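Local atomic coordinates of glutamate racemase (Bacillus anthracis, PDB entry 2DWU), a protein that belongs to the Asp/Glu/hydantoin racemase family, has an alpha/beta fold with two parallel beta sheets, and carries D-glutamic acid and a potassium ion in this model. Residues R28-E33 against I217-I222; I38-R43 against Q55-E60; A152-N157 against T162-Q167; Y197-L202 against V206-S211. All coordinates share one frame; numbering follows the deposited sequence. Where two conformers were deposited one is given.

Interaction 1 (R28-E33 against I217-I222); sequences RQLPKE and IELSTI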
# COMPACT_ATOMS: atom_id res chain seq x y z
N ARG B 28 3.64 8.78 -11.60
CA ARG B 28 4.11 9.49 -10.43
C ARG B 28 4.87 8.63 -9.42
O ARG B 28 5.94 9.00 -8.94
CB ARG B 28 2.94 10.18 -9.72
CG ARG B 28 3.34 11.10 -8.57
CD ARG B 28 2.11 11.78 -7.96
NE ARG B 28 1.26 10.85 -7.22
CZ ARG B 28 1.55 10.40 -6.00
NH1 ARG B 28 2.66 10.80 -5.39
NH2 ARG B 28 0.73 9.56 -5.39
N GLN B 29 4.31 7.47 -9.08
CA GLN B 29 4.92 6.61 -8.06
C GLN B 29 5.98 5.62 -8.58
O GLN B 29 6.78 5.11 -7.80
CB GLN B 29 3.81 5.83 -7.34
CG GLN B 29 2.80 6.72 -6.63
CD GLN B 29 1.83 5.88 -5.82
OE1 GLN B 29 2.25 5.01 -5.06
NE2 GLN B 29 0.52 6.13 -5.98
N LEU B 30 6.00 5.37 -9.88
CA LEU B 30 6.98 4.47 -10.50
C LEU B 30 7.53 5.23 -11.71
O LEU B 30 7.35 4.82 -12.87
CB LEU B 30 6.31 3.18 -10.93
CG LEU B 30 6.02 2.21 -9.77
CD1 LEU B 30 5.01 1.17 -10.20
CD2 LEU B 30 7.31 1.54 -9.32
N PRO B 31 8.21 6.34 -11.44
CA PRO B 31 8.76 7.17 -12.52
C PRO B 31 9.80 6.56 -13.42
O PRO B 31 10.15 7.20 -14.41
CB PRO B 31 9.28 8.41 -11.80
CG PRO B 31 9.72 7.85 -10.46
CD PRO B 31 8.63 6.82 -10.12
N LYS B 32 10.31 5.38 -13.12
CA LYS B 32 11.29 4.76 -14.02
C LYS B 32 10.64 3.73 -14.96
O LYS B 32 11.30 3.22 -15.86
CB LYS B 32 12.41 4.08 -13.24
CG LYS B 32 13.11 5.02 -12.29
CD LYS B 32 14.26 4.34 -11.61
CE LYS B 32 14.84 5.22 -10.52
NZ LYS B 32 16.04 4.56 -9.91
N GLU B 33 9.36 3.44 -14.76
CA GLU B 33 8.66 2.48 -15.61
C GLU B 33 8.09 3.14 -16.87
O GLU B 33 7.81 4.35 -16.89
CB GLU B 33 7.50 1.83 -14.84
CG GLU B 33 7.90 1.09 -13.57
CD GLU B 33 8.77 -0.13 -13.81
OE1 GLU B 33 8.68 -0.74 -14.90
OE2 GLU B 33 9.56 -0.50 -12.90
N ILE B 217 0.67 1.82 -5.98
CA ILE B 217 1.54 1.32 -4.94
C ILE B 217 1.48 -0.22 -4.91
O ILE B 217 2.48 -0.87 -4.63
CB ILE B 217 1.24 1.98 -3.56
CG1 ILE B 217 2.33 1.58 -2.57
CG2 ILE B 217 -0.17 1.63 -3.07
CD1 ILE B 217 2.37 2.47 -1.34
N GLU B 218 0.34 -0.82 -5.26
CA GLU B 218 0.25 -2.27 -5.31
C GLU B 218 1.18 -2.80 -6.41
O GLU B 218 1.91 -3.77 -6.21
CB GLU B 218 -1.20 -2.72 -5.59
CG GLU B 218 -1.36 -4.23 -5.59
CD GLU B 218 -2.33 -4.79 -4.53
OE1 GLU B 218 -2.63 -4.13 -3.50
OE2 GLU B 218 -2.77 -5.93 -4.74
N LEU B 219 1.15 -2.16 -7.57
CA LEU B 219 2.05 -2.55 -8.66
C LEU B 219 3.52 -2.41 -8.21
O LEU B 219 4.34 -3.31 -8.44
CB LEU B 219 1.80 -1.65 -9.89
CG LEU B 219 2.74 -1.86 -11.08
CD1 LEU B 219 2.58 -3.28 -11.64
CD2 LEU B 219 2.44 -0.81 -12.13
N SER B 220 3.84 -1.28 -7.57
CA SER B 220 5.20 -1.05 -7.08
C SER B 220 5.66 -2.21 -6.16
O SER B 220 6.76 -2.76 -6.31
CB SER B 220 5.27 0.32 -6.35
OG SER B 220 6.58 0.55 -5.82
N THR B 221 4.79 -2.60 -5.23
CA THR B 221 5.07 -3.65 -4.29
C THR B 221 5.38 -4.97 -5.01
O THR B 221 6.36 -5.66 -4.69
CB THR B 221 3.84 -3.86 -3.36
OG1 THR B 221 3.55 -2.65 -2.66
CG2 THR B 221 4.14 -4.99 -2.37
N ILE B 222 4.55 -5.30 -5.99
CA ILE B 222 4.72 -6.55 -6.71
C ILE B 222 5.94 -6.54 -7.61
O ILE B 222 6.68 -7.52 -7.67
CB ILE B 222 3.43 -6.88 -7.50
CG1 ILE B 222 2.31 -7.24 -6.52
CG2 ILE B 222 3.66 -8.13 -8.39
CD1 ILE B 222 0.92 -7.23 -7.19
O HOH W 1 6.71 3.19 -5.75

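Interaction 2 (I38-R43 against Q55-E60); sequences IGDNER and QSFVFE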
# COMPACT_ATOMS: atom_id res chain seq x y z
N ILE B 38 -3.83 1.39 -23.56
CA ILE B 38 -4.85 1.26 -24.60
C ILE B 38 -6.21 1.55 -23.97
O ILE B 38 -6.56 0.98 -22.92
CB ILE B 38 -4.87 -0.18 -25.24
CG1 ILE B 38 -6.12 -0.34 -26.12
CG2 ILE B 38 -4.85 -1.28 -24.17
CD1 ILE B 38 -6.18 0.63 -27.29
N GLY B 39 -6.95 2.48 -24.58
CA GLY B 39 -8.29 2.82 -24.11
C GLY B 39 -9.26 2.50 -25.23
O GLY B 39 -9.06 2.96 -26.37
N ASP B 40 -10.30 1.72 -24.93
CA ASP B 40 -11.27 1.31 -25.97
C ASP B 40 -12.41 2.31 -26.10
O ASP B 40 -13.59 1.94 -26.02
CB ASP B 40 -11.80 -0.07 -25.61
CG ASP B 40 -12.58 -0.75 -26.76
OD1 ASP B 40 -12.49 -0.29 -27.91
OD2 ASP B 40 -13.26 -1.78 -26.47
N ASN B 41 -12.07 3.58 -26.35
CA ASN B 41 -13.10 4.60 -26.42
C ASN B 41 -14.26 4.32 -27.38
O ASN B 41 -15.39 4.74 -27.13
CB ASN B 41 -12.48 5.95 -26.76
CG ASN B 41 -11.52 6.41 -25.70
OD1 ASN B 41 -10.38 5.95 -25.63
ND2 ASN B 41 -11.99 7.31 -24.84
N GLU B 42 -13.97 3.64 -28.48
CA GLU B 42 -15.05 3.34 -29.43
C GLU B 42 -16.18 2.51 -28.82
O GLU B 42 -17.34 2.58 -29.27
CB GLU B 42 -14.48 2.63 -30.65
CG GLU B 42 -15.52 2.39 -31.75
CD GLU B 42 -14.88 2.09 -33.10
OE1 GLU B 42 -14.67 3.05 -33.88
OE2 GLU B 42 -14.59 0.91 -33.37
N ARG B 43 -15.88 1.73 -27.78
CA ARG B 43 -16.90 0.89 -27.15
C ARG B 43 -17.20 1.26 -25.68
O ARG B 43 -17.85 0.51 -24.96
CB ARG B 43 -16.51 -0.58 -27.27
CG ARG B 43 -16.40 -1.00 -28.77
CD ARG B 43 -16.15 -2.49 -28.95
NE ARG B 43 -14.84 -2.90 -28.43
CZ ARG B 43 -14.16 -3.96 -28.84
NH1 ARG B 43 -14.65 -4.75 -29.80
NH2 ARG B 43 -12.98 -4.25 -28.30
N GLN B 55 -15.62 -9.12 -21.21
CA GLN B 55 -14.47 -10.03 -21.23
C GLN B 55 -13.89 -10.15 -22.64
O GLN B 55 -12.66 -10.17 -22.81
CB GLN B 55 -14.86 -11.42 -20.74
CG GLN B 55 -15.22 -11.51 -19.28
CD GLN B 55 -15.48 -12.94 -18.84
OE1 GLN B 55 -16.20 -13.69 -19.50
NE2 GLN B 55 -14.89 -13.33 -17.71
N SER B 56 -14.75 -10.24 -23.65
CA SER B 56 -14.25 -10.37 -25.02
C SER B 56 -13.48 -9.12 -25.44
O SER B 56 -12.43 -9.23 -26.07
CB SER B 56 -15.39 -10.66 -26.01
OG SER B 56 -16.24 -9.55 -26.19
N PHE B 57 -13.99 -7.94 -25.10
CA PHE B 57 -13.30 -6.70 -25.44
C PHE B 57 -11.95 -6.56 -24.74
O PHE B 57 -10.99 -6.02 -25.30
CB PHE B 57 -14.13 -5.46 -25.06
CG PHE B 57 -15.46 -5.35 -25.75
CD1 PHE B 57 -15.77 -6.14 -26.86
CD2 PHE B 57 -16.38 -4.40 -25.32
CE1 PHE B 57 -16.99 -5.97 -27.54
CE2 PHE B 57 -17.60 -4.22 -26.00
CZ PHE B 57 -17.89 -5.02 -27.10
N VAL B 58 -11.90 -6.98 -23.48
CA VAL B 58 -10.66 -6.89 -22.71
C VAL B 58 -9.62 -7.83 -23.33
O VAL B 58 -8.45 -7.46 -23.47
CB VAL B 58 -10.91 -7.25 -21.24
CG1 VAL B 58 -9.57 -7.45 -20.51
CG2 VAL B 58 -11.72 -6.10 -20.57
N PHE B 59 -10.04 -9.03 -23.71
CA PHE B 59 -9.07 -9.93 -24.32
C PHE B 59 -8.57 -9.41 -25.66
O PHE B 59 -7.44 -9.72 -26.05
CB PHE B 59 -9.64 -11.35 -24.42
CG PHE B 59 -9.38 -12.17 -23.19
CD1 PHE B 59 -10.35 -12.30 -22.19
CD2 PHE B 59 -8.12 -12.74 -22.97
CE1 PHE B 59 -10.07 -12.97 -21.00
CE2 PHE B 59 -7.83 -13.41 -21.79
CZ PHE B 59 -8.81 -13.53 -20.79
N GLU B 60 -9.39 -8.65 -26.37
CA GLU B 60 -8.96 -8.04 -27.63
C GLU B 60 -7.88 -6.98 -27.31
O GLU B 60 -6.91 -6.84 -28.04
CB GLU B 60 -10.13 -7.36 -28.36
CG GLU B 60 -11.19 -8.33 -28.82
CD GLU B 60 -12.19 -7.70 -29.77
OE1 GLU B 60 -12.27 -6.45 -29.85
OE2 GLU B 60 -12.91 -8.47 -30.45

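Interaction 3 (A152-N157 against T162-Q167); sequences ATVVEN and TAYVTQ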
# COMPACT_ATOMS: atom_id res chain seq x y z
N ALA B 152 -19.76 8.71 -14.27
CA ALA B 152 -18.67 8.72 -15.25
C ALA B 152 -19.02 9.63 -16.44
O ALA B 152 -18.17 10.40 -16.92
CB ALA B 152 -18.36 7.28 -15.73
N THR B 153 -20.28 9.59 -16.89
CA THR B 153 -20.69 10.44 -18.01
C THR B 153 -20.61 11.90 -17.59
O THR B 153 -20.20 12.77 -18.38
CB THR B 153 -22.12 10.10 -18.49
OG1 THR B 153 -22.20 8.70 -18.77
CG2 THR B 153 -22.45 10.86 -19.76
N VAL B 154 -20.98 12.18 -16.35
CA VAL B 154 -20.91 13.53 -15.83
C VAL B 154 -19.47 14.03 -15.91
O VAL B 154 -19.20 15.14 -16.34
CB VAL B 154 -21.43 13.62 -14.36
CG1 VAL B 154 -20.95 14.89 -13.67
CG2 VAL B 154 -22.96 13.60 -14.37
N VAL B 155 -18.53 13.18 -15.50
CA VAL B 155 -17.13 13.56 -15.52
C VAL B 155 -16.63 13.84 -16.94
O VAL B 155 -15.90 14.80 -17.15
CB VAL B 155 -16.26 12.46 -14.86
CG1 VAL B 155 -14.78 12.65 -15.20
CG2 VAL B 155 -16.42 12.54 -13.34
N GLU B 156 -17.00 13.01 -17.91
CA GLU B 156 -16.53 13.25 -19.28
C GLU B 156 -17.25 14.34 -20.06
O GLU B 156 -16.65 14.98 -20.93
CB GLU B 156 -16.62 11.96 -20.10
CG GLU B 156 -15.49 11.00 -19.83
CD GLU B 156 -15.46 9.86 -20.83
OE1 GLU B 156 -15.54 10.13 -22.06
OE2 GLU B 156 -15.34 8.69 -20.41
N ASN B 157 -18.51 14.58 -19.74
CA ASN B 157 -19.29 15.54 -20.52
C ASN B 157 -19.92 16.76 -19.89
O ASN B 157 -20.39 17.65 -20.61
CB ASN B 157 -20.41 14.77 -21.23
CG ASN B 157 -19.90 13.60 -22.02
OD1 ASN B 157 -20.41 12.49 -21.91
ND2 ASN B 157 -18.87 13.84 -22.83
N THR B 162 -20.77 23.00 -12.78
CA THR B 162 -20.69 22.68 -11.36
C THR B 162 -22.02 22.48 -10.63
O THR B 162 -22.11 21.63 -9.75
CB THR B 162 -19.85 23.73 -10.59
OG1 THR B 162 -20.47 25.01 -10.67
CG2 THR B 162 -18.44 23.80 -11.18
N ALA B 163 -23.04 23.25 -10.98
CA ALA B 163 -24.33 23.07 -10.34
C ALA B 163 -24.88 21.68 -10.67
O ALA B 163 -25.44 21.00 -9.81
CB ALA B 163 -25.32 24.14 -10.82
N TYR B 164 -24.70 21.27 -11.92
CA TYR B 164 -25.19 19.98 -12.37
C TYR B 164 -24.39 18.86 -11.70
O TYR B 164 -24.95 17.84 -11.29
CB TYR B 164 -25.06 19.86 -13.90
CG TYR B 164 -25.71 18.61 -14.45
CD1 TYR B 164 -24.94 17.55 -14.94
CD2 TYR B 164 -27.09 18.46 -14.41
CE1 TYR B 164 -25.54 16.36 -15.37
CE2 TYR B 164 -27.70 17.29 -14.83
CZ TYR B 164 -26.92 16.24 -15.31
OH TYR B 164 -27.54 15.08 -15.69
N VAL B 165 -23.08 19.06 -11.60
CA VAL B 165 -22.22 18.04 -11.00
C VAL B 165 -22.62 17.88 -9.52
O VAL B 165 -22.80 16.77 -9.03
CB VAL B 165 -20.72 18.41 -11.12
CG1 VAL B 165 -19.85 17.32 -10.44
CG2 VAL B 165 -20.31 18.52 -12.61
N THR B 166 -22.81 19.00 -8.83
CA THR B 166 -23.20 18.92 -7.43
C THR B 166 -24.51 18.16 -7.25
O THR B 166 -24.63 17.36 -6.34
CB THR B 166 -23.34 20.31 -6.81
OG1 THR B 166 -22.07 20.98 -6.85
CG2 THR B 166 -23.78 20.20 -5.36
N GLN B 167 -25.50 18.42 -8.11
CA GLN B 167 -26.78 17.75 -8.00
C GLN B 167 -26.67 16.26 -8.28
O GLN B 167 -27.31 15.44 -7.61
CB GLN B 167 -27.80 18.36 -8.96
CG GLN B 167 -29.22 18.19 -8.46
CD GLN B 167 -29.48 18.99 -7.17
OE1 GLN B 167 -29.36 20.22 -7.17
NE2 GLN B 167 -29.81 18.30 -6.08

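Interaction 4 (Y197-L202 against V206-S211); sequences YIKKEL and VTIISS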
# COMPACT_ATOMS: atom_id res chain seq x y z
N TYR B 197 -16.33 17.10 -4.61
CA TYR B 197 -17.78 17.07 -4.48
C TYR B 197 -18.20 15.98 -3.51
O TYR B 197 -19.09 16.17 -2.69
CB TYR B 197 -18.46 16.79 -5.83
CG TYR B 197 -18.28 17.87 -6.86
CD1 TYR B 197 -17.23 17.83 -7.77
CD2 TYR B 197 -19.16 18.95 -6.91
CE1 TYR B 197 -17.07 18.84 -8.72
CE2 TYR B 197 -19.01 19.96 -7.84
CZ TYR B 197 -17.97 19.90 -8.74
OH TYR B 197 -17.83 20.92 -9.67
N ILE B 198 -17.57 14.83 -3.65
CA ILE B 198 -17.88 13.68 -2.81
C ILE B 198 -17.58 13.95 -1.34
O ILE B 198 -18.41 13.64 -0.47
CB ILE B 198 -17.11 12.44 -3.33
CG1 ILE B 198 -17.67 12.06 -4.71
CG2 ILE B 198 -17.26 11.27 -2.35
CD1 ILE B 198 -16.83 11.00 -5.43
N LYS B 199 -16.42 14.53 -1.07
CA LYS B 199 -16.04 14.84 0.31
C LYS B 199 -17.05 15.80 0.92
O LYS B 199 -17.41 15.67 2.09
CB LYS B 199 -14.66 15.50 0.35
CG LYS B 199 -13.53 14.60 -0.07
CD LYS B 199 -12.18 15.29 -0.01
CE LYS B 199 -11.07 14.24 -0.08
NZ LYS B 199 -9.71 14.84 -0.05
N LYS B 200 -17.48 16.78 0.14
CA LYS B 200 -18.45 17.75 0.63
C LYS B 200 -19.77 17.07 0.99
O LYS B 200 -20.42 17.43 1.98
CB LYS B 200 -18.69 18.82 -0.44
CG LYS B 200 -19.87 19.74 -0.16
CD LYS B 200 -19.61 20.67 1.02
CE LYS B 200 -18.61 21.75 0.64
NZ LYS B 200 -17.37 21.16 0.05
N GLU B 201 -20.15 16.09 0.19
CA GLU B 201 -21.40 15.38 0.41
C GLU B 201 -21.37 14.39 1.58
O GLU B 201 -22.34 14.27 2.32
CB GLU B 201 -21.81 14.66 -0.89
CG GLU B 201 -23.21 14.07 -0.87
CD GLU B 201 -24.31 15.15 -0.87
OE1 GLU B 201 -25.39 14.89 -0.29
OE2 GLU B 201 -24.11 16.24 -1.44
N LEU B 202 -20.25 13.69 1.76
CA LEU B 202 -20.17 12.71 2.84
C LEU B 202 -19.63 13.21 4.16
O LEU B 202 -19.91 12.62 5.21
CB LEU B 202 -19.35 11.50 2.39
CG LEU B 202 -19.98 10.74 1.20
CD1 LEU B 202 -19.13 9.52 0.86
CD2 LEU B 202 -21.40 10.32 1.54
N VAL B 206 -15.47 10.58 6.64
CA VAL B 206 -15.36 9.47 5.70
C VAL B 206 -14.07 9.63 4.88
O VAL B 206 -13.89 10.62 4.16
CB VAL B 206 -16.56 9.43 4.74
CG1 VAL B 206 -16.44 8.19 3.82
CG2 VAL B 206 -17.88 9.36 5.54
N THR B 207 -13.18 8.65 4.99
CA THR B 207 -11.93 8.70 4.24
C THR B 207 -12.15 8.15 2.83
O THR B 207 -12.62 7.03 2.65
CB THR B 207 -10.86 7.89 4.93
OG1 THR B 207 -10.61 8.47 6.23
CG2 THR B 207 -9.57 7.88 4.12
N ILE B 208 -11.74 8.96 1.85
CA ILE B 208 -11.86 8.63 0.44
C ILE B 208 -10.63 7.84 -0.04
O ILE B 208 -9.48 8.18 0.28
CB ILE B 208 -11.99 9.93 -0.39
CG1 ILE B 208 -13.19 10.75 0.11
CG2 ILE B 208 -12.13 9.60 -1.87
CD1 ILE B 208 -14.52 10.00 0.11
N ILE B 209 -10.90 6.78 -0.79
CA ILE B 209 -9.84 5.93 -1.34
C ILE B 209 -9.90 5.95 -2.85
O ILE B 209 -10.94 5.67 -3.46
CB ILE B 209 -9.97 4.49 -0.83
CG1 ILE B 209 -9.75 4.48 0.68
CG2 ILE B 209 -8.96 3.58 -1.54
CD1 ILE B 209 -9.65 3.12 1.25
N SER B 210 -8.77 6.30 -3.46
CA SER B 210 -8.67 6.38 -4.91
C SER B 210 -8.17 5.06 -5.45
O SER B 210 -7.12 4.60 -5.00
CB SER B 210 -7.65 7.45 -5.31
OG SER B 210 -7.25 7.26 -6.68
N SER B 211 -8.85 4.49 -6.44
CA SER B 211 -8.38 3.23 -7.02
C SER B 211 -7.01 3.46 -7.65
O SER B 211 -6.13 2.61 -7.58
CB SER B 211 -9.31 2.71 -8.13
OG SER B 211 -10.58 2.35 -7.62

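Interaction 1 (R28-E33 against I217-I222)
L30 and Q29, at the C-terminal end of helix 20-29, lean on one side of helix 211-226, where they meet L219, S220 and I217. L30 is the first residue to leave the helical conformation, and from there a type I beta turn runs to E33. The CB of L30 points toward the partner helix, and CG, anti to the carbonyl carbon (chi1 -77°), comes to 4.0 Å from S220 CB. The branches then part. CD1 goes to the leucine side, 3.8 Å from L219 CD2, while CD2 lies 3.7 Å from S220 OG. The leucine tip thus straddles L219 and the serine. Just before it, Q29, extended beyond CG, slants across I217 until its OE1 is 3.5 Å from I217 CB; the NE2 of the same amide is hydrogen-bonded to E25 and to the carbonyl of E213, which fixes how the amide is turned. A water completes the join, donating to Q29 O at 2.8 Å and hydrogen-bonded to S220 OG at 2.6 Å. That hydroxyl is also held by R105 of the second subunit, which comes up beside this place. The direct contact is van der Waals packing, purely apolar between L30 and L219, while the polar atoms Q29 O and S220 OG are linked through the water: the carbonyl released at the helix end has a partner, and the S220 hydroxyl is shared between this water and the dimer interface.

Interaction 2 (I38-R43 against Q55-E60)
The guanidinium of R43 lies flat on the ring of F57, the two planes only 9° apart and their centres at 3.7 Å, a stacked cation-pi pair. R43 CD continues the overlap as a CH-pi contact over the same ring. Both carboxylate partners sit at the guanidinium edge, in its plane. NE and NH2 grip D40 OD2 side-on, with NE to OD2 2.8 Å, while NH1 and NH2 close end-on upon E60 OE1, with NH2 to OE1 2.8 Å. E60 OE1 takes both bonds from one face of its carboxylate. The chain of R43 bends at chi3 (-66°), which brings the flat group down over the ring. Two acids on one arginine make a salt-bridge network, and the positive charge of R43 probably offsets the like charges of D40 OD2 and E60 OE1, 5.8 Å apart. D40 is held further by Y46, a ligand-pocket residue, on OD2, and by T242, of the potassium site, on OD1. The contact ties the loop after strand 35-39, an inner strand of the six-stranded parallel sheet between strands 9-14 and 238-241, to helix 51-65, which packs through V58 and F59 against helix 78-91.

Interaction 3 (A152-N157 against T162-Q167)
V154 meets Y164 and V165 in a helix-loop-helix of this alpha/beta fold, in which helix 151-157 is followed, after a short link, by helix 162-177. Along the first helix, A152 comes first, its carbonyl taking the amide of E156 at 3.0 Å; T153 does the same for N157. V154 makes the whole of the contact from this side. Its CB points toward the second helix and its two methyls divide the work. CG1, anti to the backbone N (chi1 161°), reaches V165 CG2 at 3.8 Å. CG2, beside the backbone N, meets Y164 CE1 at 3.9 Å, approaching the ring obliquely. V155 turns its CB away and packs on L193 and L194, so neighbouring valines serve different surroundings. E156 is turned elsewhere too: its OE2 is hydrogen-bonded to NE2 of H190, a residue of the D-glutamic acid pocket, consistent with a second-shell role for E156 in placing H190. N157 ends the helix, and just beyond it R158 makes a cation-pi contact with the Y164 ring, so that ring has a charged neighbour as well as the valine. On the second helix, the carbonyl O of T162 is claimed twice by T166: its backbone N arrives at 2.9 Å and its OG1 donates at 3.0 Å, from opposite faces of the carbonyl plane.

Interaction 4 (Y197-L202 against V206-S211)
I198 and I208 lie across one another at a slant, CG2 of I198 coming to 3.9 Å from CD1 of I208. The strand isoleucine, described here in one of its two deposited conformers, folds back on itself: chi1 -57° and chi2 -56° curl CD1 toward I198, while its CG1 is turned to K199. That lysine runs extended past the isoleucine, with its CG 3.9 Å and its CE 4.1 Å from I208 CG1, so the aliphatic chain is what packs, and NZ goes beyond it to a weak, long ion pair with E195. The second meeting is at the end of the helix. L202 turns its CB toward V206, and that CB lies 4.1 Å from V206 CG2. The same methyl also sits 3.9 Å from L202 O, so the valine packs against main chain as well as side chain. The side-chain contacts are apolar, and their edge at K199 is exposed to solvent. Together they close the second half of a beta-alpha-beta unit formed by strand 183-187, helix 195-202 and strand 207-210. Strand 207-210 runs parallel to 183-187 as one of the two edge strands of its four-stranded sheet within the chain; I208 faces helix 195-202, I209 packs on helix 100-110 at the other face, and helix 162-177 borders helix 195-202 through Y197 and E201.

Interactions 1 and 3 are buried, interaction 2 is partly buried and interaction 4 lies at the surface. Chemistry does not simply follow depth: the charged network belongs to interaction 2, whereas 3 and 4 are apolar and 1 adds a water at the dimer interface. Interactions 3 and 4 are neighbours, their centres about 16 Å apart, and touch through Y197, whose CE1 lies 3.6 Å from V165 CG1. Strand 207-210 of interaction 4 leads straight into helix 211-226 of interaction 1, and helix 20-29 of interaction 1 precedes strand 35-39 of interaction 2. Along the chain, interaction 1 closes a loop that contains the other three.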